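Local coordinates for protein aminotransferase TlmJ (Streptoalloteichus hindustanus, PDB 5UID) that probably catalyses pyridoxal 5'-phosphate-dependent amino-group transfer in natural product biosynthesis, at residues 16-21 / 256-261; 24-29 / 248-253; 64-69 / 91-96; 313-318 / 374-379; 322-327 / 370-375. All coordinates share one frame; numbering follows the deposited sequence. Where two conformers were deposited one is given.

Contact 1: residues 16-21 / 256-261; sequences EAELAA and SVQLRR. With SO4 (sulfate ion), chain I.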
# COMPACT_ATOMS: atom_id res chain seq x y z
N GLU A 16 -3.07 -20.94 13.13
CA GLU A 16 -1.95 -21.81 12.78
C GLU A 16 -1.86 -22.03 11.28
O GLU A 16 -0.76 -22.06 10.72
CB GLU A 16 -2.07 -23.15 13.51
CG GLU A 16 -1.83 -23.06 15.01
CD GLU A 16 -0.39 -22.72 15.36
OE1 GLU A 16 0.50 -22.86 14.49
OE2 GLU A 16 -0.14 -22.31 16.51
N ALA A 17 -3.00 -22.20 10.60
CA ALA A 17 -2.97 -22.44 9.16
C ALA A 17 -2.41 -21.24 8.41
O ALA A 17 -1.63 -21.39 7.46
CB ALA A 17 -4.36 -22.80 8.65
N GLU A 18 -2.79 -20.03 8.83
CA GLU A 18 -2.22 -18.83 8.22
C GLU A 18 -0.75 -18.67 8.57
O GLU A 18 0.05 -18.21 7.74
CB GLU A 18 -3.01 -17.59 8.65
CG GLU A 18 -4.42 -17.49 8.07
CD GLU A 18 -5.44 -18.36 8.79
OE1 GLU A 18 -5.08 -19.02 9.78
OE2 GLU A 18 -6.62 -18.38 8.35
N LEU A 19 -0.36 -19.05 9.79
CA LEU A 19 1.04 -18.98 10.19
C LEU A 19 1.89 -19.94 9.36
O LEU A 19 3.00 -19.59 8.95
CB LEU A 19 1.19 -19.29 11.67
CG LEU A 19 0.87 -18.17 12.67
CD1 LEU A 19 0.80 -18.73 14.08
CD2 LEU A 19 1.90 -17.05 12.57
N ALA A 20 1.38 -21.15 9.12
CA ALA A 20 2.14 -22.13 8.34
C ALA A 20 2.38 -21.63 6.92
O ALA A 20 3.44 -21.87 6.34
CB ALA A 20 1.41 -23.47 8.33
N ALA A 21 1.40 -20.92 6.35
CA ALA A 21 1.60 -20.32 5.03
C ALA A 21 2.70 -19.27 5.08
O ALA A 21 3.58 -19.24 4.21
CB ALA A 21 0.29 -19.72 4.52
N SER A 256 -5.07 -17.12 0.36
CA SER A 256 -5.53 -18.43 -0.07
C SER A 256 -6.06 -19.25 1.10
O SER A 256 -7.03 -19.99 0.97
CB SER A 256 -4.41 -19.18 -0.79
OG SER A 256 -4.16 -18.62 -2.07
N VAL A 257 -5.42 -19.11 2.27
CA VAL A 257 -5.89 -19.82 3.45
C VAL A 257 -7.22 -19.24 3.92
O VAL A 257 -8.17 -19.98 4.22
CB VAL A 257 -4.83 -19.78 4.56
CG1 VAL A 257 -5.36 -20.43 5.83
CG2 VAL A 257 -3.55 -20.48 4.11
N GLN A 258 -7.31 -17.91 4.00
CA GLN A 258 -8.55 -17.27 4.43
C GLN A 258 -9.69 -17.56 3.46
O GLN A 258 -10.84 -17.72 3.88
CB GLN A 258 -8.34 -15.76 4.57
CG GLN A 258 -7.46 -15.36 5.74
CD GLN A 258 -8.24 -15.19 7.03
OE1 GLN A 258 -9.14 -14.35 7.11
NE2 GLN A 258 -7.91 -15.98 8.04
N LEU A 259 -9.39 -17.64 2.17
CA LEU A 259 -10.43 -17.92 1.18
C LEU A 259 -11.03 -19.31 1.39
O LEU A 259 -12.25 -19.49 1.29
CB LEU A 259 -9.87 -17.78 -0.23
CG LEU A 259 -10.86 -17.97 -1.38
CD1 LEU A 259 -12.08 -17.07 -1.19
CD2 LEU A 259 -10.19 -17.69 -2.71
N ARG A 260 -10.18 -20.30 1.69
CA ARG A 260 -10.70 -21.65 1.96
C ARG A 260 -11.55 -21.68 3.22
O ARG A 260 -12.47 -22.50 3.32
CB ARG A 260 -9.55 -22.65 2.07
CG ARG A 260 -8.93 -23.03 0.73
CD ARG A 260 -7.90 -24.13 0.90
NE ARG A 260 -6.66 -23.65 1.52
CZ ARG A 260 -5.61 -23.22 0.83
NH1 ARG A 260 -5.63 -23.21 -0.49
NH2 ARG A 260 -4.52 -22.79 1.48
N ARG A 261 -11.25 -20.82 4.19
CA ARG A 261 -12.02 -20.73 5.42
C ARG A 261 -13.22 -19.80 5.32
O ARG A 261 -14.06 -19.80 6.22
CB ARG A 261 -11.12 -20.26 6.57
CG ARG A 261 -9.93 -21.16 6.86
CD ARG A 261 -9.09 -20.62 8.01
NE ARG A 261 -9.84 -20.63 9.27
CZ ARG A 261 -9.42 -20.05 10.39
NH1 ARG A 261 -8.26 -19.41 10.42
NH2 ARG A 261 -10.16 -20.11 11.49
S SO4 I . -6.22 -21.69 14.99
O1 SO4 I . -6.79 -20.72 14.06
O2 SO4 I . -6.22 -23.01 14.36
O3 SO4 I . -7.04 -21.74 16.20
O4 SO4 I . -4.86 -21.31 15.34
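E18 presents a single carboxylate oxygen to two donors of helix 256-261. Its chain leaves with CG beside the backbone N, anti to the carbonyl carbon, and bends at chi2. The Q258 side chain lies at about a right angle to that of E18, and its NE2 gives a 2.7 Å hydrogen bond to E18 OE2. This donor stands above the carboxylate plane, 46° out of it, although OE2 lies in the plane of the Q258 amide. R261 meets the same oxygen on its syn side, its NH1 forming a salt bridge of 2.8 Å with E18 OE2, which sits at the edge of the guanidinium. The two flat groups are turned 53° apart. Gripped twice, and with E18 OE1 taking G15 N, the carboxylate has little freedom to rotate, and the arginine is likely to stabilise its charged form. The helices are nearly antiparallel, with axes 152° apart: the N-terminal helix 16-28 packs against the long helix 249-280 of the fold type I aminotransferase framework. V257 sends CG1 to A17 CB (3.8 Å), while its other methyl, CG2, meets A21 CB at 3.9 Å. Q258 NE2 also bonds to T13 O, and F26 of the second subunit packs on E18. E16 N donates to O4 of a sulfate ion at 2.9 Å, probably from the crystallisation liquor.

Contact 2: residues 24-29 / 248-253; sequences EVFASG and NDVAAS. With PLP (pyridoxal-5'-phosphate), chain J.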
# COMPACT_ATOMS: atom_id res chain seq x y z
N GLU A 24 6.27 -20.95 5.30
CA GLU A 24 6.89 -21.48 4.08
C GLU A 24 7.22 -20.37 3.09
O GLU A 24 8.16 -20.52 2.30
CB GLU A 24 5.99 -22.54 3.44
CG GLU A 24 4.65 -22.05 2.92
CD GLU A 24 3.79 -23.19 2.39
OE1 GLU A 24 3.76 -24.26 3.03
OE2 GLU A 24 3.16 -23.02 1.32
N VAL A 25 6.48 -19.26 3.12
CA VAL A 25 6.88 -18.10 2.32
C VAL A 25 8.20 -17.53 2.83
O VAL A 25 9.09 -17.20 2.04
CB VAL A 25 5.76 -17.04 2.32
CG1 VAL A 25 6.23 -15.79 1.60
CG2 VAL A 25 4.52 -17.59 1.65
N PHE A 26 8.35 -17.41 4.15
CA PHE A 26 9.61 -16.96 4.72
C PHE A 26 10.76 -17.87 4.31
O PHE A 26 11.85 -17.40 3.96
CB PHE A 26 9.52 -16.88 6.25
CG PHE A 26 8.76 -15.69 6.76
CD1 PHE A 26 8.20 -14.77 5.89
CD2 PHE A 26 8.61 -15.49 8.12
CE1 PHE A 26 7.50 -13.68 6.37
CE2 PHE A 26 7.92 -14.40 8.61
CZ PHE A 26 7.36 -13.49 7.73
N ALA A 27 10.54 -19.19 4.37
CA ALA A 27 11.60 -20.13 4.03
C ALA A 27 11.96 -20.08 2.55
O ALA A 27 13.13 -20.30 2.19
CB ALA A 27 11.18 -21.55 4.42
N SER A 28 11.00 -19.78 1.68
CA SER A 28 11.28 -19.74 0.25
C SER A 28 12.18 -18.57 -0.13
O SER A 28 12.81 -18.61 -1.19
CB SER A 28 9.98 -19.64 -0.55
OG SER A 28 9.47 -18.32 -0.50
N GLY A 29 12.23 -17.53 0.70
CA GLY A 29 13.02 -16.36 0.39
C GLY A 29 12.43 -15.44 -0.66
O GLY A 29 13.06 -14.42 -0.98
N ASN A 248 1.96 -8.54 -1.95
CA ASN A 248 3.12 -9.42 -1.88
C ASN A 248 2.67 -10.85 -1.61
O ASN A 248 1.51 -11.11 -1.28
CB ASN A 248 4.12 -8.94 -0.82
CG ASN A 248 3.51 -8.85 0.56
OD1 ASN A 248 3.19 -9.86 1.19
ND2 ASN A 248 3.35 -7.62 1.06
N ASP A 249 3.61 -11.79 -1.77
CA ASP A 249 3.29 -13.20 -1.63
C ASP A 249 3.03 -13.61 -0.18
O ASP A 249 2.42 -14.66 0.05
CB ASP A 249 4.41 -14.07 -2.21
CG ASP A 249 4.21 -14.38 -3.68
OD1 ASP A 249 3.37 -13.71 -4.32
OD2 ASP A 249 4.87 -15.31 -4.19
N VAL A 250 3.49 -12.83 0.79
CA VAL A 250 3.16 -13.13 2.18
C VAL A 250 1.67 -12.92 2.41
O VAL A 250 0.97 -13.80 2.93
CB VAL A 250 4.01 -12.27 3.14
CG1 VAL A 250 3.86 -12.77 4.56
CG2 VAL A 250 5.47 -12.30 2.71
N ALA A 251 1.15 -11.76 2.00
CA ALA A 251 -0.27 -11.50 2.13
C ALA A 251 -1.09 -12.44 1.24
O ALA A 251 -2.15 -12.91 1.65
CB ALA A 251 -0.57 -10.04 1.77
N ALA A 252 -0.59 -12.72 0.04
CA ALA A 252 -1.33 -13.59 -0.88
C ALA A 252 -1.45 -15.01 -0.32
O ALA A 252 -2.50 -15.64 -0.46
CB ALA A 252 -0.65 -13.61 -2.25
N SER A 253 -0.39 -15.52 0.31
CA SER A 253 -0.46 -16.87 0.87
C SER A 253 -1.45 -16.93 2.02
O SER A 253 -2.14 -17.94 2.20
CB SER A 253 0.93 -17.32 1.33
OG SER A 253 1.34 -16.63 2.49
N1 PLP J . 3.35 -9.34 5.60
C2 PLP J . 2.06 -9.64 5.97
C2A PLP J . 1.75 -10.93 6.66
C3 PLP J . 1.03 -8.74 5.72
O3 PLP J . -0.25 -9.06 6.10
C4 PLP J . 1.27 -7.53 5.08
C4A PLP J . 0.12 -6.96 4.30
O4A PLP J . 0.17 -6.79 3.08
C5 PLP J . 2.59 -7.24 4.70
C6 PLP J . 3.61 -8.15 4.96
C5A PLP J . 2.95 -5.94 4.01
O4P PLP J . 2.30 -4.84 4.62
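V250 stands between an opposing helix and the cofactor, touching both. Its CG2 meets V25 CG1 at 3.7 Å, whereas CG1 lies 3.5 Å from the C2A methyl carbon of pyridoxal phosphate. V250 CG1 is shared with F26, whose CE1 is 4.2 Å away and whose side chain crosses the valine at about a right angle. The other V25 branch, CG2, rests on S253, 3.4 Å from OG; that hydroxyl is turned back to its own helix and donates to V250 O. The pairing thus joins the end of helix 16-28 to the first turn of helix 249-280, one wall of the cofactor site. N248 is the N-cap of this turn: chi1 of 57° sets CG between the backbone N and the carbonyl carbon; from there OD1 accepts from A251 N at 2.9 Å. Its ND2 faces the cofactor, 3.4 Å from C5A, and bonds to D193 of the second subunit. An alanine here would probably leave A251 N without its cap, D193 of the second subunit without its amide mate and a gap beside C5A. D249 has its carboxylate held by T37 and by the backbone N atoms of G34 and R36.

Contact 3: residues 64-69 / 91-96; sequences GLFLSM and ANAIAA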
# COMPACT_ATOMS: atom_id res chain seq x y z
N GLY A 64 -7.31 0.34 -4.96
CA GLY A 64 -8.10 -0.15 -6.08
C GLY A 64 -9.16 0.83 -6.53
O GLY A 64 -9.46 0.92 -7.72
N LEU A 65 -9.74 1.58 -5.58
CA LEU A 65 -10.73 2.59 -5.95
C LEU A 65 -10.07 3.76 -6.67
O LEU A 65 -10.59 4.25 -7.68
CB LEU A 65 -11.48 3.06 -4.71
CG LEU A 65 -12.46 2.07 -4.07
CD1 LEU A 65 -12.84 2.52 -2.67
CD2 LEU A 65 -13.71 1.89 -4.93
N PHE A 66 -8.93 4.23 -6.16
CA PHE A 66 -8.20 5.30 -6.84
C PHE A 66 -7.78 4.88 -8.24
O PHE A 66 -7.88 5.67 -9.19
CB PHE A 66 -6.97 5.71 -6.02
CG PHE A 66 -7.23 6.80 -5.02
CD1 PHE A 66 -7.90 6.53 -3.84
CD2 PHE A 66 -6.79 8.09 -5.26
CE1 PHE A 66 -8.14 7.53 -2.92
CE2 PHE A 66 -7.02 9.10 -4.34
CZ PHE A 66 -7.70 8.82 -3.17
N LEU A 67 -7.30 3.64 -8.40
CA LEU A 67 -6.87 3.17 -9.71
C LEU A 67 -8.03 3.14 -10.69
O LEU A 67 -7.87 3.51 -11.86
CB LEU A 67 -6.23 1.79 -9.60
CG LEU A 67 -4.86 1.70 -8.95
CD1 LEU A 67 -4.44 0.24 -8.79
CD2 LEU A 67 -3.83 2.47 -9.76
N SER A 68 -9.21 2.70 -10.24
CA SER A 68 -10.35 2.59 -11.15
C SER A 68 -10.76 3.96 -11.68
O SER A 68 -11.09 4.11 -12.86
CB SER A 68 -11.52 1.90 -10.46
OG SER A 68 -12.05 2.71 -9.42
N MSE A 69 -10.73 4.98 -10.83
CA MSE A 69 -11.05 6.34 -11.26
C MSE A 69 -9.99 6.86 -12.23
O MSE A 69 -10.30 7.66 -13.11
CB MSE A 69 -11.19 7.28 -10.06
CG MSE A 69 -12.37 6.96 -9.14
SE MSE A 69 -14.09 6.98 -10.07
CE MSE A 69 -14.57 5.11 -9.86
N ALA A 91 -14.96 8.44 -2.16
CA ALA A 91 -15.15 9.84 -2.53
C ALA A 91 -13.81 10.53 -2.75
O ALA A 91 -13.69 11.38 -3.64
CB ALA A 91 -15.96 10.56 -1.45
N ASN A 92 -12.80 10.18 -1.95
CA ASN A 92 -11.47 10.75 -2.15
C ASN A 92 -10.90 10.35 -3.50
O ASN A 92 -10.22 11.14 -4.16
CB ASN A 92 -10.54 10.33 -1.01
CG ASN A 92 -10.75 11.13 0.26
OD1 ASN A 92 -11.65 11.98 0.33
ND2 ASN A 92 -9.94 10.86 1.27
N ALA A 93 -11.17 9.11 -3.93
CA ALA A 93 -10.69 8.66 -5.23
C ALA A 93 -11.27 9.51 -6.36
O ALA A 93 -10.63 9.67 -7.41
CB ALA A 93 -11.03 7.19 -5.44
N ILE A 94 -12.47 10.05 -6.16
CA ILE A 94 -13.10 10.89 -7.18
C ILE A 94 -12.53 12.30 -7.15
O ILE A 94 -12.08 12.83 -8.17
CB ILE A 94 -14.63 10.89 -6.99
CG1 ILE A 94 -15.19 9.47 -7.13
CG2 ILE A 94 -15.30 11.84 -7.98
CD1 ILE A 94 -16.50 9.26 -6.40
N ALA A 95 -12.53 12.92 -5.97
CA ALA A 95 -12.12 14.32 -5.86
C ALA A 95 -10.63 14.52 -6.10
O ALA A 95 -10.22 15.62 -6.48
CB ALA A 95 -12.51 14.87 -4.49
N ALA A 96 -9.80 13.49 -5.88
CA ALA A 96 -8.36 13.64 -6.10
C ALA A 96 -8.03 13.81 -7.57
O ALA A 96 -7.02 14.43 -7.91
CB ALA A 96 -7.60 12.45 -5.52
O HOH W 1 -8.22 8.32 -8.37
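F66 swings its ring over A93 through a chi1 of -90°, which places CG, and a chi2 of 76°, which sets the ring plane. One face then lies on A93 CA, 3.5 Å from the ring centroid and almost on the ring normal, a CH-pi contact to the backbone itself. The ring carbon CD1 touches A93 CB at 3.6 Å, and CE2, farther out, touches A96 CB at 3.6 Å. M69, present as selenomethionine, also touches this alanine A93: its CG is 3.9 Å from A93 CB, and its SE reaches I94 CG1 at 4.0 Å. Helix 88-95 is the crossover between the adjacent parallel strands 79-83 and 100-104, and it packs here on helix 61-72, beside the large mixed sheet. N92 directs its polar end elsewhere, to Y339 and to G242 O of the second subunit. An alanine in place of F66 would remove the ring and probably open a gap between the helices, leaving A93 CA and A96 CB without their aromatic partner. One water donates to both F66 O (2.8 Å) and A93 O (2.9 Å); in a contact with no direct hydrogen bond between the segments, it gives both carbonyls a donor.

Contact 4: residues 313-318 / 374-379; sequences DAMARR and GEVRAG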
# COMPACT_ATOMS: atom_id res chain seq x y z
N ASP A 313 -27.35 7.48 20.47
CA ASP A 313 -26.07 7.81 21.07
C ASP A 313 -25.99 7.32 22.51
O ASP A 313 -24.96 6.79 22.93
CB ASP A 313 -25.84 9.32 21.00
CG ASP A 313 -25.73 9.82 19.57
OD1 ASP A 313 -25.74 8.99 18.64
OD2 ASP A 313 -25.63 11.05 19.37
N ALA A 314 -27.07 7.49 23.27
CA ALA A 314 -27.10 7.00 24.65
C ALA A 314 -26.97 5.48 24.70
O ALA A 314 -26.42 4.94 25.66
CB ALA A 314 -28.38 7.45 25.34
N MSE A 315 -27.45 4.79 23.67
CA MSE A 315 -27.34 3.34 23.60
C MSE A 315 -25.89 2.91 23.43
O MSE A 315 -25.42 1.98 24.09
CB MSE A 315 -28.18 2.80 22.44
CG MSE A 315 -28.26 1.29 22.41
SE MSE A 315 -29.29 0.61 23.92
CE MSE A 315 -28.59 -1.18 23.94
N ALA A 316 -25.18 3.60 22.53
CA ALA A 316 -23.77 3.28 22.30
C ALA A 316 -22.93 3.58 23.53
O ALA A 316 -22.00 2.83 23.85
CB ALA A 316 -23.25 4.04 21.08
N ARG A 317 -23.24 4.68 24.24
CA ARG A 317 -22.52 4.99 25.47
C ARG A 317 -22.77 3.94 26.54
O ARG A 317 -21.85 3.54 27.26
CB ARG A 317 -22.93 6.38 25.97
CG ARG A 317 -22.26 7.54 25.25
CD ARG A 317 -23.25 8.67 25.00
NE ARG A 317 -23.99 9.03 26.21
CZ ARG A 317 -25.08 9.80 26.22
NH1 ARG A 317 -25.69 10.08 27.36
NH2 ARG A 317 -25.56 10.28 25.08
N ARG A 318 -24.02 3.50 26.67
CA ARG A 318 -24.35 2.48 27.66
C ARG A 318 -23.68 1.15 27.33
O ARG A 318 -23.09 0.51 28.20
CB ARG A 318 -25.87 2.32 27.76
CG ARG A 318 -26.31 1.31 28.80
CD ARG A 318 -27.82 1.13 28.79
NE ARG A 318 -28.25 0.07 29.70
CZ ARG A 318 -28.73 0.28 30.92
NH1 ARG A 318 -28.84 1.52 31.39
NH2 ARG A 318 -29.10 -0.75 31.68
N GLY A 374 -28.43 -9.50 25.52
CA GLY A 374 -28.89 -9.11 26.84
C GLY A 374 -28.71 -7.63 27.11
O GLY A 374 -29.60 -6.96 27.64
N GLU A 375 -27.54 -7.09 26.75
CA GLU A 375 -27.29 -5.66 26.97
C GLU A 375 -28.17 -4.80 26.07
O GLU A 375 -28.61 -3.72 26.50
CB GLU A 375 -25.82 -5.34 26.74
CG GLU A 375 -24.89 -5.92 27.80
CD GLU A 375 -25.14 -5.33 29.17
OE1 GLU A 375 -25.67 -4.20 29.24
OE2 GLU A 375 -24.82 -6.00 30.17
N VAL A 376 -28.44 -5.25 24.85
CA VAL A 376 -29.31 -4.49 23.96
C VAL A 376 -30.73 -4.44 24.51
O VAL A 376 -31.36 -3.37 24.56
CB VAL A 376 -29.27 -5.06 22.53
CG1 VAL A 376 -30.40 -4.48 21.68
CG2 VAL A 376 -27.93 -4.77 21.87
N ARG A 377 -31.26 -5.59 24.94
CA ARG A 377 -32.61 -5.63 25.49
C ARG A 377 -32.70 -4.81 26.77
O ARG A 377 -33.68 -4.08 26.98
CB ARG A 377 -33.04 -7.08 25.74
CG ARG A 377 -33.18 -7.91 24.48
CD ARG A 377 -33.68 -9.32 24.80
NE ARG A 377 -35.00 -9.29 25.42
CZ ARG A 377 -36.14 -9.56 24.78
NH1 ARG A 377 -37.29 -9.50 25.43
NH2 ARG A 377 -36.11 -9.90 23.50
N ALA A 378 -31.70 -4.92 27.65
CA ALA A 378 -31.71 -4.15 28.89
C ALA A 378 -31.53 -2.66 28.62
O ALA A 378 -32.18 -1.83 29.26
CB ALA A 378 -30.63 -4.66 29.84
N GLY A 379 -30.65 -2.31 27.68
CA GLY A 379 -30.43 -0.91 27.38
C GLY A 379 -31.66 -0.22 26.83
O GLY A 379 -32.00 0.89 27.24
O HOH W 2 -27.18 -2.42 28.69
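M315 and G379 form the tight side of this helix pair. M315, a selenomethionine, leaves its backbone with CG anti to the backbone N (chi1 -172°) and bends at chi2. Its terminal CE presses against the backbone of helix 366-383: V376 CA is 3.4 Å away, closer than usual for two carbons, and E375 O is 3.6 Å from the same methyl. M315 SE lies 3.8 Å from G379 C. G379 gives the room, since a CB there would come within 2.6 Å of M315 CE. R318 runs extended from CG to NE across the same glycine, its NE 3.3 Å from G379 CA. Helices 309-321 and 366-383 meet here with axes 133° apart, and both pack on strand 355-358 in what is, as in fold type I aminotransferases, the C-terminal small domain. Beyond the glycine the fit is looser and wet. R318 NE and E375 OE1 stand 5.0 Å apart and do not touch; a water lies between them, accepting from R318 NE at 2.9 Å and donating to E375 O at 2.9 Å. It also approaches E375 OE1, too closely for that distance to be trusted. R318 is probably linked to E375 through this water rather than directly, with the like-charged R322 close by, while the close fit is made by the M315 tip and the R318 stem on the glycine backbone.

Contact 5: residues 322-327 / 370-375; sequences RGVYTT and ETVIGE. With SO4 (sulfate ion), chain E.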
# COMPACT_ATOMS: atom_id res chain seq x y z
N ARG A 322 -20.71 -1.21 29.32
CA ARG A 322 -20.97 -2.61 29.67
C ARG A 322 -20.02 -3.57 28.97
O ARG A 322 -20.20 -4.79 29.09
CB ARG A 322 -22.42 -2.97 29.35
CG ARG A 322 -23.46 -2.08 30.01
CD ARG A 322 -23.65 -2.41 31.48
NE ARG A 322 -24.87 -1.82 32.01
CZ ARG A 322 -24.94 -0.62 32.57
NH1 ARG A 322 -23.85 0.13 32.68
NH2 ARG A 322 -26.10 -0.16 33.02
N GLY A 323 -19.03 -3.07 28.24
CA GLY A 323 -18.10 -3.92 27.54
C GLY A 323 -18.55 -4.39 26.17
O GLY A 323 -18.08 -5.43 25.71
N VAL A 324 -19.45 -3.66 25.51
CA VAL A 324 -19.94 -4.02 24.19
C VAL A 324 -19.67 -2.85 23.26
O VAL A 324 -20.36 -1.82 23.32
CB VAL A 324 -21.43 -4.39 24.20
CG1 VAL A 324 -21.95 -4.60 22.79
CG2 VAL A 324 -21.67 -5.63 25.05
N TYR A 325 -18.67 -2.98 22.40
CA TYR A 325 -18.35 -1.91 21.47
C TYR A 325 -19.38 -1.87 20.34
O TYR A 325 -19.82 -2.91 19.84
CB TYR A 325 -16.95 -2.09 20.90
CG TYR A 325 -16.41 -0.85 20.23
CD1 TYR A 325 -15.92 0.21 20.99
CD2 TYR A 325 -16.40 -0.73 18.85
CE1 TYR A 325 -15.42 1.35 20.38
CE2 TYR A 325 -15.91 0.40 18.24
CZ TYR A 325 -15.42 1.44 19.00
OH TYR A 325 -14.93 2.57 18.39
N THR A 326 -19.78 -0.65 19.97
CA THR A 326 -20.67 -0.42 18.84
C THR A 326 -20.14 0.77 18.06
O THR A 326 -19.32 1.55 18.56
CB THR A 326 -22.13 -0.14 19.25
OG1 THR A 326 -22.18 0.97 20.15
CG2 THR A 326 -22.77 -1.36 19.90
N THR A 327 -20.61 0.91 16.82
CA THR A 327 -20.20 2.03 15.97
C THR A 327 -21.24 2.19 14.87
O THR A 327 -22.22 1.45 14.79
CB THR A 327 -18.81 1.80 15.38
OG1 THR A 327 -18.39 2.99 14.69
CG2 THR A 327 -18.82 0.63 14.41
N GLU A 370 -24.79 -13.78 23.47
CA GLU A 370 -25.82 -13.61 24.50
C GLU A 370 -25.58 -12.35 25.32
O GLU A 370 -26.54 -11.73 25.79
CB GLU A 370 -25.88 -14.84 25.40
CG GLU A 370 -26.25 -16.13 24.66
CD GLU A 370 -27.62 -16.06 24.02
OE1 GLU A 370 -28.52 -15.39 24.58
OE2 GLU A 370 -27.81 -16.68 22.95
N THR A 371 -24.32 -11.96 25.51
CA THR A 371 -24.03 -10.70 26.20
C THR A 371 -24.54 -9.51 25.40
O THR A 371 -25.08 -8.56 25.98
CB THR A 371 -22.53 -10.58 26.46
OG1 THR A 371 -22.07 -11.72 27.20
CG2 THR A 371 -22.23 -9.32 27.26
N VAL A 372 -24.37 -9.54 24.08
CA VAL A 372 -24.84 -8.44 23.24
C VAL A 372 -26.37 -8.36 23.28
O VAL A 372 -26.94 -7.29 23.48
CB VAL A 372 -24.32 -8.59 21.80
CG1 VAL A 372 -24.99 -7.59 20.88
CG2 VAL A 372 -22.81 -8.41 21.77
N ILE A 373 -27.04 -9.50 23.07
CA ILE A 373 -28.50 -9.51 23.08
C ILE A 373 -29.03 -9.04 24.43
O ILE A 373 -29.99 -8.25 24.49
CB ILE A 373 -29.02 -10.92 22.73
CG1 ILE A 373 -28.60 -11.31 21.32
CG2 ILE A 373 -30.54 -10.97 22.87
CD1 ILE A 373 -28.97 -12.73 20.94
N GLY A 374 -28.43 -9.50 25.52
CA GLY A 374 -28.89 -9.11 26.84
C GLY A 374 -28.71 -7.63 27.11
O GLY A 374 -29.60 -6.96 27.64
N GLU A 375 -27.54 -7.09 26.75
CA GLU A 375 -27.29 -5.66 26.97
C GLU A 375 -28.17 -4.80 26.07
O GLU A 375 -28.61 -3.72 26.50
CB GLU A 375 -25.82 -5.34 26.74
CG GLU A 375 -24.89 -5.92 27.80
CD GLU A 375 -25.14 -5.33 29.17
OE1 GLU A 375 -25.67 -4.20 29.24
OE2 GLU A 375 -24.82 -6.00 30.17
S SO4 E . -14.91 3.75 15.25
O1 SO4 E . -15.93 3.22 16.15
O2 SO4 E . -15.55 4.45 14.14
O3 SO4 E . -14.10 2.65 14.73
O4 SO4 E . -14.06 4.69 15.99
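V324 and V372 make the apolar part of the contact. V324 has CG1 anti to the backbone N (chi1 173°), and this methyl meets V372 CG2 at 4.0 Å. Its other branch, CG2, lies near T371 CG2 (4.3 Å) and E375 CG (4.2 Å), so one valine spans a full turn of helix 366-383. P359 touches both V324 and V372. The ionic part lies farther out, where R322 crosses E375 at about a right angle. What touches most closely is the aliphatic stem: R322 CG sits 3.2 Å from E375 OE1. The salt bridge is long, with R322 NE 3.7 Å from E375 OE1, and the guanidinium and carboxylate planes stand 89° apart. R322 is poorly ordered, exposed and close to the like-charged R318, so this pairing is probably weak. Hydrogen bonds occur at the other end of 322-327, away from the helix: T327 OG1 donates to O1 of a sulfate ion at 2.9 Å. Y325 OH meets the same oxygen near the plane of its ring, but at a doubtfully short distance and in only one of two conformers of the tyrosine. R329 also binds this ion, which is probably from the crystallisation liquor. G323, with phi of 85°, is the C-prime residue of a Schellman motif ending helix 309-321, G323 N bonding to Y320 O and V324 N to L319 O.

In the fold
Contacts 1 and 2 are two levels of one antiparallel helix pair, 16-28 on 249-280, and touch through A21 and S253. Contact 2 is wholly buried, without a hydrogen bond across the helices, beside the cofactor; contact 1, partly buried, adds a charged group. Contact 3, 31 and 29 Å from contacts 1 and 2 between centres, is buried, joining two helices beside the large sheet through an aromatic ring and a bridging water. Contacts 4 and 5 share G374 and E375, lie across the chain's centre from contact 3, and are partly buried, each with an arginine near E375, through a water in contact 4 and by a long salt bridge in contact 5. All reach the second subunit.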